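Local coordinates for enterobactin synthetase component F-related protein (Vibrio cholerae serotype O1, PDB 4OXI) that binds glycyl-adenosine-5'-phosphate and probably activates glycine with ATP as an adenylation enzyme of a lipopolysaccharide-modification pathway linked to antimicrobial peptide resistance, at residues 217-222 / 231-236; 259-264 / 304-309; 393-398 / 416-421. One frame throughout, in Å; residues are numbered along the deposited sequence.

Contact 1 (217-222 / 231-236); sequences AYIMQT and RIAVSY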
# COMPACT_ATOMS: atom_id res chain seq x y z
N ALA A 217 -3.63 -11.66 6.94
CA ALA A 217 -4.08 -10.46 7.64
C ALA A 217 -4.80 -9.50 6.68
O ALA A 217 -5.80 -8.86 7.05
CB ALA A 217 -2.90 -9.75 8.33
N TYR A 218 -4.29 -9.40 5.46
CA TYR A 218 -4.96 -8.58 4.44
C TYR A 218 -4.62 -9.07 3.05
O TYR A 218 -3.61 -9.74 2.86
CB TYR A 218 -4.59 -7.09 4.58
CG TYR A 218 -3.10 -6.77 4.44
CD1 TYR A 218 -2.55 -6.46 3.20
CD2 TYR A 218 -2.27 -6.76 5.54
CE1 TYR A 218 -1.20 -6.15 3.07
CE2 TYR A 218 -0.91 -6.46 5.43
CZ TYR A 218 -0.39 -6.16 4.19
OH TYR A 218 0.95 -5.86 4.07
N ILE A 219 -5.46 -8.73 2.09
CA ILE A 219 -5.17 -9.08 0.70
C ILE A 219 -5.18 -7.84 -0.17
O ILE A 219 -6.19 -7.13 -0.25
CB ILE A 219 -6.20 -10.08 0.14
CG1 ILE A 219 -6.25 -11.34 1.02
CG2 ILE A 219 -5.89 -10.40 -1.31
CD1 ILE A 219 -7.45 -12.24 0.74
N MET A 220 -4.07 -7.58 -0.85
CA MET A 220 -3.94 -6.44 -1.73
C MET A 220 -4.12 -6.89 -3.16
O MET A 220 -4.09 -8.09 -3.45
CB MET A 220 -2.56 -5.79 -1.60
CG MET A 220 -2.31 -5.09 -0.28
SD MET A 220 -3.70 -4.06 0.27
CE MET A 220 -2.83 -3.04 1.47
N GLN A 221 -4.31 -5.93 -4.06
CA GLN A 221 -4.23 -6.25 -5.46
C GLN A 221 -3.39 -5.26 -6.24
O GLN A 221 -3.23 -4.10 -5.85
CB GLN A 221 -5.61 -6.46 -6.10
CG GLN A 221 -6.59 -5.34 -5.94
CD GLN A 221 -7.93 -5.65 -6.62
OE1 GLN A 221 -8.55 -6.72 -6.42
NE2 GLN A 221 -8.37 -4.71 -7.46
N THR A 222 -2.79 -5.75 -7.31
CA THR A 222 -1.92 -4.94 -8.10
C THR A 222 -2.19 -5.23 -9.56
O THR A 222 -2.86 -6.19 -9.91
CB THR A 222 -0.44 -5.19 -7.73
OG1 THR A 222 0.39 -4.23 -8.41
CG2 THR A 222 -0.01 -6.59 -8.13
N ARG A 231 -3.26 -10.81 -7.10
CA ARG A 231 -3.57 -10.60 -5.70
C ARG A 231 -2.52 -11.14 -4.76
O ARG A 231 -1.92 -12.20 -4.99
CB ARG A 231 -4.96 -11.13 -5.38
CG ARG A 231 -5.98 -10.00 -5.49
CD ARG A 231 -7.35 -10.51 -5.70
NE ARG A 231 -7.50 -11.02 -7.05
CZ ARG A 231 -8.23 -10.42 -7.99
NH1 ARG A 231 -8.85 -9.27 -7.71
NH2 ARG A 231 -8.32 -10.97 -9.19
N ILE A 232 -2.28 -10.38 -3.70
CA ILE A 232 -1.18 -10.65 -2.81
C ILE A 232 -1.73 -10.73 -1.40
O ILE A 232 -2.19 -9.72 -0.84
CB ILE A 232 -0.16 -9.52 -2.89
CG1 ILE A 232 0.46 -9.48 -4.29
CG2 ILE A 232 0.92 -9.68 -1.84
CD1 ILE A 232 1.23 -8.20 -4.57
N ALA A 233 -1.71 -11.93 -0.84
CA ALA A 233 -2.21 -12.16 0.50
C ALA A 233 -1.04 -12.16 1.47
O ALA A 233 -0.13 -12.97 1.35
CB ALA A 233 -2.97 -13.48 0.56
N VAL A 234 -1.07 -11.24 2.44
CA VAL A 234 0.00 -11.04 3.39
C VAL A 234 -0.41 -11.66 4.74
O VAL A 234 -1.48 -11.36 5.26
CB VAL A 234 0.29 -9.54 3.56
CG1 VAL A 234 1.29 -9.29 4.69
CG2 VAL A 234 0.80 -8.94 2.26
N SER A 235 0.43 -12.52 5.28
CA SER A 235 0.06 -13.27 6.50
C SER A 235 0.30 -12.45 7.74
O SER A 235 0.96 -11.41 7.69
CB SER A 235 0.91 -14.53 6.62
OG SER A 235 2.24 -14.15 6.90
N TYR A 236 -0.23 -12.90 8.87
CA TYR A 236 0.09 -12.25 10.14
C TYR A 236 1.58 -12.27 10.44
O TYR A 236 2.12 -11.27 10.89
CB TYR A 236 -0.74 -12.82 11.30
CG TYR A 236 -2.14 -12.25 11.31
CD1 TYR A 236 -2.42 -11.06 11.97
CD2 TYR A 236 -3.18 -12.89 10.64
CE1 TYR A 236 -3.69 -10.52 11.98
CE2 TYR A 236 -4.46 -12.36 10.64
CZ TYR A 236 -4.70 -11.17 11.31
OH TYR A 236 -5.97 -10.62 11.32

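Contact 2 (259-264 / 304-309); sequences GQYSDL and TVWLSV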
# COMPACT_ATOMS: atom_id res chain seq x y z
N GLY A 259 0.96 10.52 10.46
CA GLY A 259 0.16 10.80 9.28
C GLY A 259 -0.37 9.51 8.67
O GLY A 259 0.29 8.46 8.73
N GLN A 260 -1.57 9.56 8.11
CA GLN A 260 -2.10 8.47 7.30
C GLN A 260 -2.42 9.03 5.91
O GLN A 260 -3.56 9.36 5.61
CB GLN A 260 -3.34 7.86 7.95
CG GLN A 260 -3.57 6.39 7.61
CD GLN A 260 -3.94 6.17 6.15
OE1 GLN A 260 -5.12 6.20 5.79
NE2 GLN A 260 -2.93 5.95 5.31
N TYR A 261 -1.40 9.15 5.07
CA TYR A 261 -1.57 9.74 3.75
C TYR A 261 -2.04 8.76 2.65
O TYR A 261 -2.96 9.08 1.90
CB TYR A 261 -0.25 10.40 3.33
CG TYR A 261 -0.23 10.93 1.92
CD1 TYR A 261 -0.65 12.23 1.62
CD2 TYR A 261 0.24 10.15 0.87
CE1 TYR A 261 -0.60 12.72 0.32
CE2 TYR A 261 0.28 10.62 -0.43
CZ TYR A 261 -0.13 11.90 -0.70
OH TYR A 261 -0.07 12.33 -2.01
N SER A 262 -1.41 7.59 2.55
CA SER A 262 -1.67 6.67 1.44
C SER A 262 -3.08 6.06 1.44
O SER A 262 -3.67 5.88 2.51
CB SER A 262 -0.63 5.55 1.46
OG SER A 262 0.69 6.06 1.41
N ASP A 263 -3.61 5.75 0.26
CA ASP A 263 -4.86 5.00 0.14
C ASP A 263 -4.74 3.65 0.85
O ASP A 263 -3.65 3.07 0.92
CB ASP A 263 -5.21 4.78 -1.35
CG ASP A 263 -5.51 6.09 -2.10
OD1 ASP A 263 -6.00 7.08 -1.48
OD2 ASP A 263 -5.25 6.14 -3.33
N LEU A 264 -5.86 3.16 1.38
CA LEU A 264 -5.90 1.88 2.10
C LEU A 264 -5.59 0.69 1.19
O LEU A 264 -5.23 -0.38 1.67
CB LEU A 264 -7.27 1.69 2.77
CG LEU A 264 -7.55 2.70 3.90
CD1 LEU A 264 -8.97 2.57 4.41
CD2 LEU A 264 -6.58 2.52 5.05
N THR A 304 4.31 14.36 13.79
CA THR A 304 5.68 14.07 14.18
C THR A 304 6.26 12.96 13.32
O THR A 304 7.48 12.80 13.24
CB THR A 304 5.79 13.70 15.67
OG1 THR A 304 5.03 12.52 15.92
CG2 THR A 304 5.24 14.83 16.55
N VAL A 305 5.38 12.19 12.66
CA VAL A 305 5.79 11.05 11.83
C VAL A 305 5.05 11.04 10.49
O VAL A 305 3.82 11.19 10.45
CB VAL A 305 5.54 9.69 12.57
CG1 VAL A 305 6.07 8.52 11.76
CG2 VAL A 305 6.18 9.69 13.94
N TRP A 306 5.79 10.84 9.40
CA TRP A 306 5.23 10.88 8.05
C TRP A 306 5.76 9.76 7.16
O TRP A 306 6.95 9.45 7.19
CB TRP A 306 5.54 12.23 7.39
CG TRP A 306 4.97 12.37 6.00
CD1 TRP A 306 5.61 12.08 4.83
CD2 TRP A 306 3.66 12.82 5.65
NE1 TRP A 306 4.77 12.33 3.76
CE2 TRP A 306 3.56 12.79 4.24
CE3 TRP A 306 2.54 13.24 6.39
CZ2 TRP A 306 2.40 13.17 3.55
CZ3 TRP A 306 1.39 13.63 5.70
CH2 TRP A 306 1.33 13.59 4.30
N LEU A 307 4.87 9.16 6.36
CA LEU A 307 5.27 8.19 5.33
C LEU A 307 4.44 8.41 4.08
O LEU A 307 3.20 8.46 4.14
CB LEU A 307 5.08 6.75 5.81
CG LEU A 307 5.20 5.68 4.72
CD1 LEU A 307 6.61 5.61 4.12
CD2 LEU A 307 4.83 4.31 5.25
N SER A 308 5.11 8.56 2.94
CA SER A 308 4.42 8.65 1.66
C SER A 308 5.41 8.38 0.52
O SER A 308 6.59 8.21 0.76
CB SER A 308 3.82 10.04 1.48
OG SER A 308 4.86 10.99 1.30
N VAL A 309 4.91 8.34 -0.71
CA VAL A 309 5.78 8.34 -1.88
C VAL A 309 6.50 9.69 -1.90
O VAL A 309 6.01 10.67 -1.32
CB VAL A 309 4.98 8.14 -3.20
CG1 VAL A 309 4.45 6.72 -3.29
CG2 VAL A 309 3.83 9.16 -3.31
O HOH W 1 1.60 9.08 6.17
O HOH W 2 1.06 6.68 3.96
O HOH W 3 2.01 7.40 -0.65

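Contact 3 (393-398 / 416-421); sequences CLAIIN and ELLLSG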
# COMPACT_ATOMS: atom_id res chain seq x y z
N CYS A 393 18.55 -11.89 3.81
CA CYS A 393 17.29 -11.68 3.09
C CYS A 393 17.45 -11.29 1.63
O CYS A 393 16.49 -11.39 0.86
CB CYS A 393 16.45 -10.60 3.79
SG CYS A 393 15.64 -11.21 5.25
N LEU A 394 18.63 -10.81 1.26
CA LEU A 394 18.81 -10.23 -0.06
C LEU A 394 19.85 -11.01 -0.86
O LEU A 394 20.85 -11.46 -0.31
CB LEU A 394 19.27 -8.79 0.06
CG LEU A 394 18.38 -7.83 0.84
CD1 LEU A 394 18.96 -6.44 0.79
CD2 LEU A 394 16.98 -7.82 0.27
N ALA A 395 19.59 -11.15 -2.15
CA ALA A 395 20.61 -11.63 -3.08
C ALA A 395 20.49 -10.86 -4.39
O ALA A 395 19.45 -10.24 -4.67
CB ALA A 395 20.48 -13.12 -3.32
N ILE A 396 21.56 -10.89 -5.18
CA ILE A 396 21.61 -10.20 -6.46
C ILE A 396 21.99 -11.23 -7.50
O ILE A 396 22.90 -12.02 -7.30
CB ILE A 396 22.67 -9.10 -6.43
CG1 ILE A 396 22.35 -8.08 -5.33
CG2 ILE A 396 22.77 -8.40 -7.77
CD1 ILE A 396 23.45 -7.04 -5.13
N ILE A 397 21.27 -11.26 -8.62
CA ILE A 397 21.63 -12.17 -9.70
C ILE A 397 22.05 -11.35 -10.91
O ILE A 397 21.29 -10.49 -11.38
CB ILE A 397 20.50 -13.17 -10.01
CG1 ILE A 397 20.87 -14.04 -11.21
CG2 ILE A 397 19.18 -12.48 -10.28
CD1 ILE A 397 19.81 -15.09 -11.52
N ASN A 398 23.27 -11.57 -11.39
CA ASN A 398 23.78 -10.77 -12.51
C ASN A 398 23.38 -11.32 -13.87
O ASN A 398 22.70 -12.34 -13.95
CB ASN A 398 25.31 -10.56 -12.44
CG ASN A 398 26.10 -11.86 -12.61
OD1 ASN A 398 25.55 -12.91 -12.93
ND2 ASN A 398 27.41 -11.77 -12.39
N GLU A 416 19.78 -8.05 -10.74
CA GLU A 416 18.43 -8.01 -10.22
C GLU A 416 18.40 -8.41 -8.75
O GLU A 416 19.02 -9.39 -8.35
CB GLU A 416 17.51 -8.93 -11.03
CG GLU A 416 16.15 -9.12 -10.39
CD GLU A 416 15.17 -9.84 -11.27
OE1 GLU A 416 15.59 -10.32 -12.35
OE2 GLU A 416 13.98 -9.92 -10.90
N LEU A 417 17.66 -7.65 -7.95
CA LEU A 417 17.53 -7.91 -6.52
C LEU A 417 16.54 -9.04 -6.26
O LEU A 417 15.44 -9.05 -6.83
CB LEU A 417 17.05 -6.64 -5.81
CG LEU A 417 17.04 -6.64 -4.29
CD1 LEU A 417 18.44 -6.87 -3.79
CD2 LEU A 417 16.51 -5.31 -3.75
N LEU A 418 16.93 -9.98 -5.41
CA LEU A 418 16.07 -11.09 -5.03
C LEU A 418 15.74 -10.95 -3.55
O LEU A 418 16.59 -10.57 -2.76
CB LEU A 418 16.77 -12.43 -5.26
CG LEU A 418 17.25 -12.76 -6.67
CD1 LEU A 418 17.86 -14.14 -6.71
CD2 LEU A 418 16.10 -12.67 -7.64
N LEU A 419 14.50 -11.27 -3.19
CA LEU A 419 14.06 -11.10 -1.81
C LEU A 419 13.68 -12.44 -1.21
O LEU A 419 13.18 -13.34 -1.91
CB LEU A 419 12.86 -10.14 -1.75
CG LEU A 419 13.06 -8.82 -2.51
CD1 LEU A 419 11.77 -8.04 -2.54
CD2 LEU A 419 14.16 -8.00 -1.86
N SER A 420 13.90 -12.59 0.09
CA SER A 420 13.44 -13.78 0.80
C SER A 420 13.24 -13.44 2.26
O SER A 420 13.50 -12.31 2.69
CB SER A 420 14.48 -14.89 0.69
OG SER A 420 15.68 -14.49 1.33
N GLY A 421 12.77 -14.40 3.05
CA GLY A 421 12.67 -14.17 4.47
C GLY A 421 11.24 -14.17 4.96
O GLY A 421 10.31 -14.52 4.21

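Contact 1 (217-222 / 231-236)
Met220 and Ile232 form a hydrogen-bonded antiparallel pair, Met220 N to Ile232 O at 2.8 Å with a return bond from Ile232 N to Met220 O, while strands 218-222 and 231-235 run at 155° to each other. Toward the start of the first strand the register slips: Ala217 N reaches Val234 O at 2.7 Å, Tyr218 N makes a weak bond to the same oxygen at 3.4 Å, and Val234 N answers to Tyr218 O. Two residues facing one make a classic beta bulge.

Tyr218 has CG between its backbone N and carbonyl carbon (chi1 60°), which swings the ring across the strand until one face rests on Val234. There Val234 CB lies 3.5 Å above the ring plane, offset toward the rim, and the two methyls, on the same side, reach toward the hydroxyl end. A beta-branched residue suits this place because it offers a broad apolar pad, and Val270 of helix 268-279 also packs on the tyrosine. At the bulge itself, Ala217 CB sits over the centre of the Tyr236 ring, 3.6 Å from its centroid, a CH-pi contact; a lone methyl lets the backbone come this close to the ring. The Tyr236 hydroxyl bonds to Met122 O.

The hairpin carries between its strands the Ser/Thr/Gly-rich loop that serves as the phosphate-binding signature of adenylate-forming enzymes. Beside that loop Gln221 and Arg231 lie side by side, pointing the same way, and Arg231 NH1 makes a weak bond to Gln221 OE1 at 2.9 Å. Their planar groups are turned 67° apart. Stronger ties lead outward, from the arginine to Glu138 in a salt bridge and from the glutamine oxygen to Thr139, both on helix 133-142. On the same face Ile219 CG1 meets the small Ala233 CB at 3.9 Å.

Contact 2 (259-264 / 304-309)
Tyr261 and Trp306 meet obliquely, the phenol ring and the six-membered indole ring turned 52° apart with centroids 5.4 Å from each other. Tyr261 CD1 touches Trp306 CH2 at 3.6 Å, and from its other flank Tyr261 CD2 meets Ser308 CB at 3.6 Å. Water 3 lies at the tyrosine edge in the ring plane, and water 1 stands over one face of the indole. Lys291 adds a cation-pi contact to Tyr261, while Val312 of helix 311-318 packs against both aromatics. With CG anti to the backbone N (chi1 174°), the tyrosine ring is carried to the indole.

The indole N-H of the buried Trp306 is satisfied within its own segment: NE1 donates to Ser308 OG at 2.8 Å, and that hydroxyl in turn donates a hydrogen bond to Val309 O.

Strands 257-260 and 305-308 are each outermost in their sheets within the chain, and the touching parts, 259-262 and 305-308, run in nearly the same direction (15° apart). Gly259 N bonds to Val305 O at 2.9 Å, the one direct hydrogen bond between these segments, and having no side chain, Gly259 can lie close to Trp306 at CE3. Beyond it the backbones diverge and water fills in. Water 1 accepts from Tyr261 N and lies 2.7 Å from Leu307 O; water 2 accepts from Ser262 N at 3.0 Å and also approaches Leu307 O. Water 3 joins Ser262 OG to Val309 N, which donates to it at 3.0 Å.

Contact 3 (393-398 / 416-421)
Leu394 and Leu419 hold CG opposite the carbonyl carbon, beside the backbone N (chi1 -58° and -50°), and this shared torsion lays the two side chains alongside each other, pointing the same way, with Leu394 CD2 3.5 Å from Leu419 CD2. Ile397 turns CG2 into the place between its backbone N and carbonyl carbon, and that methyl comes to 4.0 Å from Glu416 CB and 4.1 Å from Leu418 CD2.

Strands 394-397 and 416-419 are antiparallel, 146° between their directions. Ala395 with Leu418 and Ile397 with Glu416 are hydrogen-bonded pairs, each with bonds in both directions; the shortest is Leu418 N to Ala395 O at 2.6 Å. Beyond the strand, Cys393 O is gripped twice by one residue: Ser420 N donates at 3.0 Å in the carbonyl plane, and Ser420 OG reaches it at 3.2 Å from well above that plane. A serine suits the spot because its short hydroxyl can fold back over the carbonyl while also bonding to Arg445. Gly421, next along and with no side chain, adopts a positive phi and lies close to Cys393 SG.

Each face has its own cover. Leu394, Ile396 and Leu417 pack on Leu461, so branched apolar residues fill that side; on the other, the small Ala395 and the larger Leu418 fit against Trp447 and Leu403. Glu416, at the partly exposed end of this second face, keeps its stem beside Ile397 and sends its carboxylate to a salt bridge with Arg467 and a bond from Gly451 N. Such an antiparallel sheet, built on strands that also pair with 403-405 and 445-457, is characteristic of the distorted beta-barrel subdomain of adenylate-forming enzymes.

In the fold
All three contacts belong to the AMP-binding part of the enzyme and follow one another along the chain, and each comes within about 8 Å of the same ligand. Bound glycyl-adenosine-5'-phosphate lies about 6 Å from the side chain of Thr222 in contact 1. Glycyl-adenosine-5'-phosphate is about 8 Å from the side chain of Leu307 in contact 2 and about 7 Å from the side chain of Leu419 in contact 3. Contacts 1 and 2 touch directly, with Met220 CE 3.6 Å from Leu264 O, although their centres are 19 Å apart. Contact 3 stands apart on the barrel side, its nearest atoms about 9 Å from contact 1 and about 16 Å from contact 2, consistent with a pocket lying where the subdomains converge.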